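Local atomic coordinates of maternal effect protein oskar (Drosophila melanogaster, PDB entry 5A4A), a protein that induces the Drosophila germline as a component of germ plasm and, through its SGNH-hydrolase-like OSK domain, probably binds RNA. Residues 76-87 against 114-125; 153-161 against 197-206. All coordinates share one frame; numbering follows the deposited sequence.

In the fold
Both contacts belong to the OSK domain, whose sheet order and helical connections are those of an SGNH hydrolase-like alpha/beta fold. Interaction 1 pairs the parallel strands 80-84 and 116-120; its centre lies about 7 Å from the centre of the chain. Interaction 2, its centre about 12 Å from that of interaction 1, lies further out, where edge strand 154-155 meets the C-terminal helix 192-204. They follow in series along the chain, and strand 116-120 joins them, with Leu119 O 2.8 Å from Ile155 N. Helix 192-204 covers the face carrying Ile82 and Thr120, while helix 96-112 lies on the face with Pro117 and Leu119, which sandwiches the sheet between helices, as in alpha/beta folds.

Interaction 1: residues 76-87 against 114-125; sequences PEGTQIIVNIGS and RLVPILTNLAPL
Val83 and Leu119 sit side by side in a parallel pairing of strands 80-84 and 116-120, whose axes approach to 4.6 Å with 30° between their directions; helices 87-91 and 96-112 link them, a beta-alpha-beta crossover. Amides of Ile81 and Val83 donate to Val116 and Ile118, and those of Val116, Ile118 and Thr120 donate back to Thr79, Ile81 and Val83. On one face, CG of Gln80 lies alongside CB of Val116 at 3.8 Å, and Ile82 CG1 meets Ile118 CB at 4.2 Å; Phe25 touches Gln80, Ile82 and Ile118. On the other, the CD1 branch of Leu119 reaches Val83 CB at 4.0 Å.

At the C-terminal end, Thr120 turns OG1 between its own N and carbonyl carbon (chi1 56°), bringing it 2.8 Å from Val83 O, 33° out of that carbonyl's plane. Asn84 ND2 donates to the same hydroxyl oxygen at 2.9 Å, with OG1 close to the amide plane. Water bridges Asn84 OD1 to Ala123 N.

Val83 O therefore accepts from two donors, and Thr120 OG1 both donates and accepts, a relay that satisfies buried polar atoms and fixes the Asn84 amide where the strands give way to loops.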
loop_
_atom_site.group_PDB
_atom_site.type_symbol
_atom_site.label_atom_id
_atom_site.label_comp_id
_atom_site.label_asym_id
_atom_site.label_seq_id
_atom_site.Cartn_x
_atom_site.Cartn_y
_atom_site.Cartn_z
ATOM N N PRO A 76 15.013 6.958 11.299
ATOM C CA PRO A 76 15.091 8.048 12.283
ATOM C C PRO A 76 13.723 8.409 12.869
ATOM O O PRO A 76 12.723 8.329 12.152
ATOM C CB PRO A 76 15.619 9.227 11.457
ATOM C CG PRO A 76 16.310 8.609 10.294
ATOM C CD PRO A 76 15.558 7.355 9.987
ATOM N N GLU A 77 13.675 8.799 14.140
ATOM C CA GLU A 77 12.414 9.229 14.732
ATOM C C GLU A 77 11.845 10.374 13.909
ATOM O O GLU A 77 12.588 11.205 13.375
ATOM C CB GLU A 77 12.577 9.642 16.203
ATOM C CG GLU A 77 13.446 10.867 16.428
ATOM C CD GLU A 77 13.436 11.338 17.877
ATOM O OE1 GLU A 77 12.336 11.636 18.401
ATOM O OE2 GLU A 77 14.529 11.413 18.484
ATOM N N GLY A 78 10.527 10.389 13.774
ATOM C CA GLY A 78 9.849 11.413 13.006
ATOM C C GLY A 78 9.781 11.152 11.511
ATOM O O GLY A 78 9.200 11.948 10.775
ATOM N N THR A 79 10.374 10.057 11.042
ATOM C CA THR A 79 10.270 9.728 9.619
ATOM C C THR A 79 8.808 9.583 9.210
ATOM O O THR A 79 8.051 8.884 9.874
ATOM C CB THR A 79 11.028 8.434 9.271
ATOM O OG1 THR A 79 12.420 8.625 9.533
ATOM C CG2 THR A 79 10.848 8.075 7.797
ATOM N N GLN A 80 8.421 10.261 8.130
ATOM C CA GLN A 80 7.070 10.165 7.590
ATOM C C GLN A 80 7.038 9.164 6.452
ATOM O O GLN A 80 7.867 9.227 5.534
ATOM C CB GLN A 80 6.573 11.525 7.095
ATOM C CG GLN A 80 6.442 12.579 8.191
ATOM C CD GLN A 80 6.235 13.968 7.626
ATOM O OE1 GLN A 80 5.101 14.397 7.396
ATOM N NE2 GLN A 80 7.330 14.683 7.403
ATOM N N ILE A 81 6.088 8.232 6.526
ATOM C CA ILE A 81 5.981 7.159 5.540
ATOM C C ILE A 81 4.621 7.219 4.853
ATOM O O ILE A 81 3.596 7.263 5.524
ATOM C CB ILE A 81 6.131 5.775 6.228
ATOM C CG1 ILE A 81 7.478 5.676 6.965
ATOM C CG2 ILE A 81 5.947 4.620 5.216
ATOM C CD1 ILE A 81 7.652 4.384 7.773
ATOM N N ILE A 82 4.605 7.223 3.520
ATOM C CA ILE A 82 3.333 7.185 2.802
ATOM C C ILE A 82 2.864 5.732 2.692
ATOM O O ILE A 82 3.568 4.878 2.153
ATOM C CB ILE A 82 3.434 7.848 1.406
ATOM C CG1 ILE A 82 3.813 9.334 1.555
ATOM C CG2 ILE A 82 2.116 7.711 0.648
ATOM C CD1 ILE A 82 4.072 10.066 0.226
ATOM N N VAL A 83 1.661 5.469 3.194
ATOM C CA VAL A 83 1.154 4.104 3.339
ATOM C C VAL A 83 -0.062 3.818 2.466
ATOM O O VAL A 83 -1.027 4.583 2.458
ATOM C CB VAL A 83 0.754 3.842 4.801
ATOM C CG1 VAL A 83 0.198 2.424 4.966
ATOM C CG2 VAL A 83 1.950 4.075 5.727
ATOM N N ASN A 84 -0.003 2.719 1.715
ATOM C CA ASN A 84 -1.184 2.199 1.031
ATOM C C ASN A 84 -1.273 0.713 1.339
ATOM O O ASN A 84 -0.551 -0.095 0.754
ATOM C CB ASN A 84 -1.090 2.420 -0.487
ATOM C CG ASN A 84 -2.351 1.982 -1.220
ATOM O OD1 ASN A 84 -2.375 0.929 -1.870
ATOM N ND2 ASN A 84 -3.408 2.786 -1.118
ATOM N N ILE A 85 -2.145 0.350 2.268
ATOM C CA ILE A 85 -2.137 -1.002 2.799
ATOM C C ILE A 85 -3.568 -1.481 3.069
ATOM O O ILE A 85 -4.427 -0.710 3.521
ATOM C CB ILE A 85 -1.240 -1.070 4.078
ATOM C CG1 ILE A 85 -0.765 -2.496 4.376
ATOM C CG2 ILE A 85 -1.931 -0.434 5.291
ATOM C CD1 ILE A 85 0.241 -3.033 3.363
ATOM N N GLY A 86 -3.826 -2.747 2.770
ATOM C CA GLY A 86 -5.138 -3.322 3.000
ATOM C C GLY A 86 -5.708 -4.081 1.816
ATOM O O GLY A 86 -6.574 -4.940 2.007
ATOM N N SER A 87 -5.262 -3.756 0.599
ATOM C CA SER A 87 -5.782 -4.436 -0.590
ATOM C C SER A 87 -5.565 -5.937 -0.508
ATOM O O SER A 87 -6.445 -6.704 -0.893
ATOM C CB SER A 87 -5.167 -3.904 -1.898
ATOM O OG SER A 87 -5.612 -2.589 -2.165
ATOM N N ARG A 114 7.671 5.933 16.714
ATOM C CA ARG A 114 7.856 7.330 16.306
ATOM C C ARG A 114 8.001 7.488 14.788
ATOM O O ARG A 114 8.762 8.326 14.305
ATOM C CB ARG A 114 9.027 7.962 17.064
ATOM C CG ARG A 114 8.871 7.853 18.571
ATOM C CD ARG A 114 10.179 8.146 19.282
ATOM N NE ARG A 114 11.237 7.233 18.849
ATOM C CZ ARG A 114 11.497 6.056 19.417
ATOM N NH1 ARG A 114 10.781 5.641 20.455
ATOM N NH2 ARG A 114 12.478 5.294 18.949
ATOM N N LEU A 115 7.252 6.674 14.046
ATOM C CA LEU A 115 7.147 6.812 12.594
ATOM C C LEU A 115 5.783 7.403 12.272
ATOM O O LEU A 115 4.761 6.928 12.774
ATOM C CB LEU A 115 7.293 5.442 11.922
ATOM C CG LEU A 115 8.608 4.735 12.248
ATOM C CD1 LEU A 115 8.612 3.329 11.653
ATOM C CD2 LEU A 115 9.777 5.548 11.729
ATOM N N VAL A 116 5.749 8.437 11.435
ATOM C CA VAL A 116 4.483 9.122 11.169
ATOM C C VAL A 116 3.842 8.617 9.889
ATOM O O VAL A 116 4.412 8.772 8.819
ATOM C CB VAL A 116 4.699 10.637 11.017
ATOM C CG1 VAL A 116 3.361 11.350 10.875
ATOM C CG2 VAL A 116 5.490 11.193 12.207
ATOM N N PRO A 117 2.641 8.018 9.987
ATOM C CA PRO A 117 1.980 7.549 8.767
ATOM C C PRO A 117 1.285 8.690 8.041
ATOM O O PRO A 117 0.621 9.512 8.687
ATOM C CB PRO A 117 0.924 6.550 9.281
ATOM C CG PRO A 117 0.967 6.630 10.797
ATOM C CD PRO A 117 1.820 7.797 11.188
ATOM N N ILE A 118 1.480 8.748 6.725
ATOM C CA ILE A 118 0.637 9.528 5.826
ATOM C C ILE A 118 -0.186 8.509 5.055
ATOM O O ILE A 118 0.366 7.687 4.314
ATOM C CB ILE A 118 1.480 10.402 4.867
ATOM C CG1 ILE A 118 2.220 11.495 5.656
ATOM C CG2 ILE A 118 0.588 11.037 3.797
ATOM C CD1 ILE A 118 3.303 12.225 4.854
ATOM N N LEU A 119 -1.498 8.508 5.270
ATOM C CA LEU A 119 -2.333 7.435 4.733
ATOM C C LEU A 119 -2.870 7.761 3.344
ATOM O O LEU A 119 -3.224 8.899 3.060
ATOM C CB LEU A 119 -3.511 7.112 5.669
ATOM C CG LEU A 119 -3.181 6.567 7.064
ATOM C CD1 LEU A 119 -2.141 5.479 6.965
ATOM C CD2 LEU A 119 -2.718 7.669 8.005
ATOM N N THR A 120 -2.898 6.759 2.471
ATOM C CA THR A 120 -3.754 6.830 1.285
ATOM C C THR A 120 -4.839 5.778 1.512
ATOM O O THR A 120 -4.582 4.742 2.135
ATOM C CB THR A 120 -2.999 6.517 -0.021
ATOM O OG1 THR A 120 -2.382 5.235 0.091
ATOM C CG2 THR A 120 -1.902 7.570 -0.313
ATOM N N ASN A 121 -6.043 6.024 1.018
ATOM C CA ASN A 121 -7.057 4.983 1.075
ATOM C C ASN A 121 -6.871 3.995 -0.094
ATOM O O ASN A 121 -5.904 4.100 -0.854
ATOM C CB ASN A 121 -8.485 5.551 1.177
ATOM C CG ASN A 121 -8.902 6.364 -0.044
ATOM O OD1 ASN A 121 -8.198 6.423 -1.048
ATOM N ND2 ASN A 121 -10.068 6.994 0.047
ATOM N N LEU A 122 -7.775 3.040 -0.235
ATOM C CA LEU A 122 -7.566 1.996 -1.247
ATOM C C LEU A 122 -8.222 2.349 -2.572
ATOM O O LEU A 122 -9.388 2.723 -2.615
ATOM C CB LEU A 122 -8.109 0.656 -0.769
ATOM C CG LEU A 122 -7.559 0.144 0.559
ATOM C CD1 LEU A 122 -8.012 -1.297 0.794
ATOM C CD2 LEU A 122 -6.033 0.242 0.550
ATOM N N ALA A 123 -7.463 2.214 -3.653
ATOM C CA ALA A 123 -8.031 2.283 -4.995
ATOM C C ALA A 123 -9.023 1.139 -5.194
ATOM O O ALA A 123 -8.902 0.087 -4.566
ATOM C CB ALA A 123 -6.911 2.206 -6.051
ATOM N N PRO A 124 -10.018 1.343 -6.067
ATOM C CA PRO A 124 -10.910 0.232 -6.413
ATOM C C PRO A 124 -10.083 -0.912 -7.005
ATOM O O PRO A 124 -9.081 -0.655 -7.672
ATOM C CB PRO A 124 -11.820 0.836 -7.488
ATOM C CG PRO A 124 -11.042 2.014 -8.033
ATOM C CD PRO A 124 -10.298 2.554 -6.857
ATOM N N LEU A 125 -10.481 -2.148 -6.736
ATOM C CA LEU A 125 -9.853 -3.311 -7.360
ATOM C C LEU A 125 -10.606 -3.582 -8.655
ATOM O O LEU A 125 -11.724 -4.115 -8.644
ATOM C CB LEU A 125 -9.911 -4.513 -6.412
ATOM C CG LEU A 125 -9.152 -4.301 -5.098
ATOM C CD1 LEU A 125 -9.414 -5.434 -4.114
ATOM C CD2 LEU A 125 -7.653 -4.158 -5.358
HETATM O O HOH W 1 -4.769 1.036 -3.460
HETATM O O HOH W 2 -3.829 2.403 3.551
HETATM O O HOH W 3 -6.352 -1.084 -4.388
#

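Interaction 2: residues 153-161 against 197-206; sequences KVIDIHSCL and RVLQVIETSL
Ile155 and Ile157 face helix 192-204 from the edge of the sheet, and their branches form the dense part of this contact. The Ile155 and Val201 side chains slide past each other in opposite directions, CG2 of Ile155 3.8 Å from CG1 of Val201; Leu206 crosses Ile155 at about a right angle, its CG 4.0 Å from Ile155 CD1. With CG1 between N and the carbonyl carbon (chi1 62°), Ile157 turns CG2 to Ile202 CG1 at 3.8 Å. Cys160 CB leans on Val201 CG2 at 3.9 Å, and Leu161 CD1 touches Val198 CG2.

The loose, solvent side is that of Lys153 and Ser205, where the exposed lysine brushes Leu206, CG to CD2, at 4.1 Å. The other end is polar and partly exposed yet firmly bonded: Arg197 folds at chi3 and presents NE and NH2 side-on to Cys160 O, at 2.8 Å and 3.0 Å. That oxygen lies close to the guanidinium plane, although the N-H angles of 150° and 138° show neither bond to be straight.

The C-terminal helix thus packs on the sheet through apolar groups, Ile202 and Leu206 also reaching Ile82 of strand 80-84, while the two-nitrogen grip on one carbonyl limits rotation of the guanidinium.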
loop_
_atom_site.group_PDB
_atom_site.type_symbol
_atom_site.label_atom_id
_atom_site.label_comp_id
_atom_site.label_asym_id
_atom_site.label_seq_id
_atom_site.Cartn_x
_atom_site.Cartn_y
_atom_site.Cartn_z
ATOM N N LYS A 153 -2.745 12.808 8.235
ATOM C CA LYS A 153 -3.060 13.126 6.852
ATOM C C LYS A 153 -3.637 11.895 6.140
ATOM O O LYS A 153 -3.020 10.821 6.126
ATOM C CB LYS A 153 -1.817 13.644 6.134
ATOM C CG LYS A 153 -2.062 14.060 4.695
ATOM C CD LYS A 153 -2.916 15.325 4.613
ATOM C CE LYS A 153 -2.991 15.794 3.159
ATOM N NZ LYS A 153 -3.712 17.098 3.040
ATOM N N VAL A 154 -4.822 12.062 5.559
ATOM C CA VAL A 154 -5.475 10.992 4.815
ATOM C C VAL A 154 -5.762 11.449 3.392
ATOM O O VAL A 154 -6.453 12.437 3.173
ATOM C CB VAL A 154 -6.788 10.552 5.488
ATOM C CG1 VAL A 154 -7.502 9.524 4.610
ATOM C CG2 VAL A 154 -6.503 9.992 6.884
ATOM N N ILE A 155 -5.213 10.718 2.426
ATOM C CA ILE A 155 -5.335 11.077 1.022
ATOM C C ILE A 155 -6.291 10.135 0.305
ATOM O O ILE A 155 -6.077 8.922 0.273
ATOM C CB ILE A 155 -3.950 11.027 0.350
ATOM C CG1 ILE A 155 -3.002 11.976 1.090
ATOM C CG2 ILE A 155 -4.044 11.355 -1.141
ATOM C CD1 ILE A 155 -1.552 11.877 0.643
ATOM N N ASP A 156 -7.338 10.703 -0.284
ATOM C CA ASP A 156 -8.321 9.911 -1.013
ATOM C C ASP A 156 -7.858 9.694 -2.459
ATOM O O ASP A 156 -8.028 10.569 -3.316
ATOM C CB ASP A 156 -9.694 10.601 -0.932
ATOM C CG ASP A 156 -10.724 10.024 -1.906
ATOM O OD1 ASP A 156 -10.595 8.863 -2.355
ATOM O OD2 ASP A 156 -11.683 10.753 -2.222
ATOM N N ILE A 157 -7.263 8.532 -2.726
ATOM C CA ILE A 157 -6.916 8.167 -4.103
ATOM C C ILE A 157 -8.028 7.386 -4.800
ATOM O O ILE A 157 -8.018 7.240 -6.028
ATOM C CB ILE A 157 -5.590 7.348 -4.206
ATOM C CG1 ILE A 157 -5.699 6.012 -3.462
ATOM C CG2 ILE A 157 -4.404 8.169 -3.692
ATOM C CD1 ILE A 157 -4.584 5.000 -3.843
ATOM N N HIS A 158 -8.956 6.848 -4.012
ATOM C CA HIS A 158 -10.071 6.067 -4.546
ATOM C C HIS A 158 -10.889 6.869 -5.565
ATOM O O HIS A 158 -11.207 6.378 -6.642
ATOM C CB HIS A 158 -10.979 5.581 -3.407
ATOM C CG HIS A 158 -12.053 4.639 -3.852
ATOM N ND1 HIS A 158 -13.316 5.065 -4.219
ATOM C CD2 HIS A 158 -12.062 3.290 -3.986
ATOM C CE1 HIS A 158 -14.046 4.024 -4.566
ATOM N NE2 HIS A 158 -13.311 2.932 -4.434
ATOM N N SER A 159 -11.204 8.118 -5.229
ATOM C CA SER A 159 -12.086 8.940 -6.064
ATOM C C SER A 159 -11.583 9.190 -7.486
ATOM O O SER A 159 -12.380 9.272 -8.424
ATOM C CB SER A 159 -12.393 10.274 -5.369
ATOM O OG SER A 159 -13.166 10.054 -4.200
ATOM N N CYS A 160 -10.269 9.291 -7.658
ATOM C CA CYS A 160 -9.725 9.597 -8.977
ATOM C C CYS A 160 -9.850 8.429 -9.957
ATOM O O CYS A 160 -9.655 8.606 -11.153
ATOM C CB CYS A 160 -8.274 10.088 -8.891
ATOM S SG CYS A 160 -6.990 8.811 -8.690
ATOM N N LEU A 161 -10.190 7.247 -9.450
ATOM C CA LEU A 161 -10.279 6.055 -10.291
ATOM C C LEU A 161 -11.725 5.577 -10.486
ATOM O O LEU A 161 -11.964 4.508 -11.042
ATOM C CB LEU A 161 -9.397 4.933 -9.722
ATOM C CG LEU A 161 -7.885 5.201 -9.738
ATOM C CD1 LEU A 161 -7.116 4.109 -9.024
ATOM C CD2 LEU A 161 -7.355 5.340 -11.160
ATOM N N ARG A 197 -2.656 9.638 -12.492
ATOM C CA ARG A 197 -3.732 10.224 -11.675
ATOM C C ARG A 197 -3.494 10.014 -10.179
ATOM O O ARG A 197 -3.660 10.946 -9.391
ATOM C CB ARG A 197 -5.111 9.694 -12.082
ATOM C CG ARG A 197 -5.636 10.293 -13.390
ATOM C CD ARG A 197 -6.902 9.579 -13.877
ATOM N NE ARG A 197 -8.086 9.920 -13.099
ATOM C CZ ARG A 197 -8.853 10.978 -13.343
ATOM N NH1 ARG A 197 -8.548 11.807 -14.327
ATOM N NH2 ARG A 197 -9.914 11.223 -12.592
ATOM N N VAL A 198 -3.111 8.797 -9.800
ATOM C CA VAL A 198 -2.875 8.469 -8.384
ATOM C C VAL A 198 -1.684 9.254 -7.851
ATOM O O VAL A 198 -1.759 9.861 -6.785
ATOM C CB VAL A 198 -2.634 6.966 -8.171
ATOM C CG1 VAL A 198 -2.091 6.690 -6.761
ATOM C CG2 VAL A 198 -3.920 6.180 -8.431
ATOM N N LEU A 199 -0.596 9.246 -8.610
ATOM C CA LEU A 199 0.618 9.950 -8.216
ATOM C C LEU A 199 0.339 11.441 -8.019
ATOM O O LEU A 199 0.771 12.038 -7.036
ATOM C CB LEU A 199 1.734 9.723 -9.249
ATOM C CG LEU A 199 3.075 10.403 -8.942
ATOM C CD1 LEU A 199 3.646 9.917 -7.617
ATOM C CD2 LEU A 199 4.089 10.188 -10.085
ATOM N N GLN A 200 -0.412 12.038 -8.938
ATOM C CA GLN A 200 -0.733 13.456 -8.820
ATOM C C GLN A 200 -1.663 13.778 -7.654
ATOM O O GLN A 200 -1.521 14.820 -7.021
ATOM C CB GLN A 200 -1.270 13.999 -10.140
ATOM C CG GLN A 200 -0.211 13.946 -11.248
ATOM C CD GLN A 200 1.051 14.717 -10.878
ATOM O OE1 GLN A 200 0.977 15.830 -10.354
ATOM N NE2 GLN A 200 2.211 14.127 -11.146
ATOM N N VAL A 201 -2.602 12.892 -7.345
ATOM C CA VAL A 201 -3.442 13.117 -6.167
ATOM C C VAL A 201 -2.595 13.124 -4.893
ATOM O O VAL A 201 -2.796 13.958 -4.008
ATOM C CB VAL A 201 -4.565 12.059 -6.036
ATOM C CG1 VAL A 201 -5.236 12.148 -4.665
ATOM C CG2 VAL A 201 -5.599 12.245 -7.136
ATOM N N ILE A 202 -1.653 12.190 -4.802
ATOM C CA ILE A 202 -0.790 12.088 -3.624
ATOM C C ILE A 202 0.105 13.316 -3.507
ATOM O O ILE A 202 0.189 13.936 -2.441
ATOM C CB ILE A 202 0.070 10.802 -3.651
ATOM C CG1 ILE A 202 -0.827 9.560 -3.581
ATOM C CG2 ILE A 202 1.088 10.808 -2.494
ATOM C CD1 ILE A 202 -0.074 8.225 -3.848
ATOM N N GLU A 203 0.749 13.695 -4.609
ATOM C CA GLU A 203 1.671 14.832 -4.564
ATOM C C GLU A 203 0.955 16.132 -4.230
ATOM O O GLU A 203 1.417 16.914 -3.397
ATOM C CB GLU A 203 2.424 14.994 -5.891
ATOM C CG GLU A 203 3.418 13.877 -6.195
ATOM C CD GLU A 203 4.428 14.289 -7.251
ATOM O OE1 GLU A 203 4.423 15.473 -7.635
ATOM O OE2 GLU A 203 5.230 13.446 -7.695
ATOM N N THR A 204 -0.175 16.372 -4.885
ATOM C CA THR A 204 -0.863 17.646 -4.717
ATOM C C THR A 204 -1.460 17.766 -3.312
ATOM O O THR A 204 -1.661 18.869 -2.810
ATOM C CB THR A 204 -1.937 17.854 -5.790
ATOM O OG1 THR A 204 -2.888 16.786 -5.737
ATOM C CG2 THR A 204 -1.293 17.874 -7.166
ATOM N N SER A 205 -1.708 16.629 -2.672
ATOM C CA SER A 205 -2.196 16.627 -1.300
ATOM C C SER A 205 -1.085 16.922 -0.289
ATOM O O SER A 205 -1.353 17.160 0.898
ATOM C CB SER A 205 -2.829 15.271 -0.985
ATOM O OG SER A 205 -3.934 15.030 -1.835
ATOM N N LEU A 206 0.162 16.902 -0.749
ATOM C CA LEU A 206 1.300 17.058 0.154
ATOM C C LEU A 206 2.181 18.255 -0.204
ATOM O O LEU A 206 3.300 18.396 0.293
ATOM C CB LEU A 206 2.143 15.772 0.141
ATOM C CG LEU A 206 1.477 14.507 0.689
ATOM C CD1 LEU A 206 2.426 13.315 0.510
ATOM C CD2 LEU A 206 1.118 14.664 2.163
#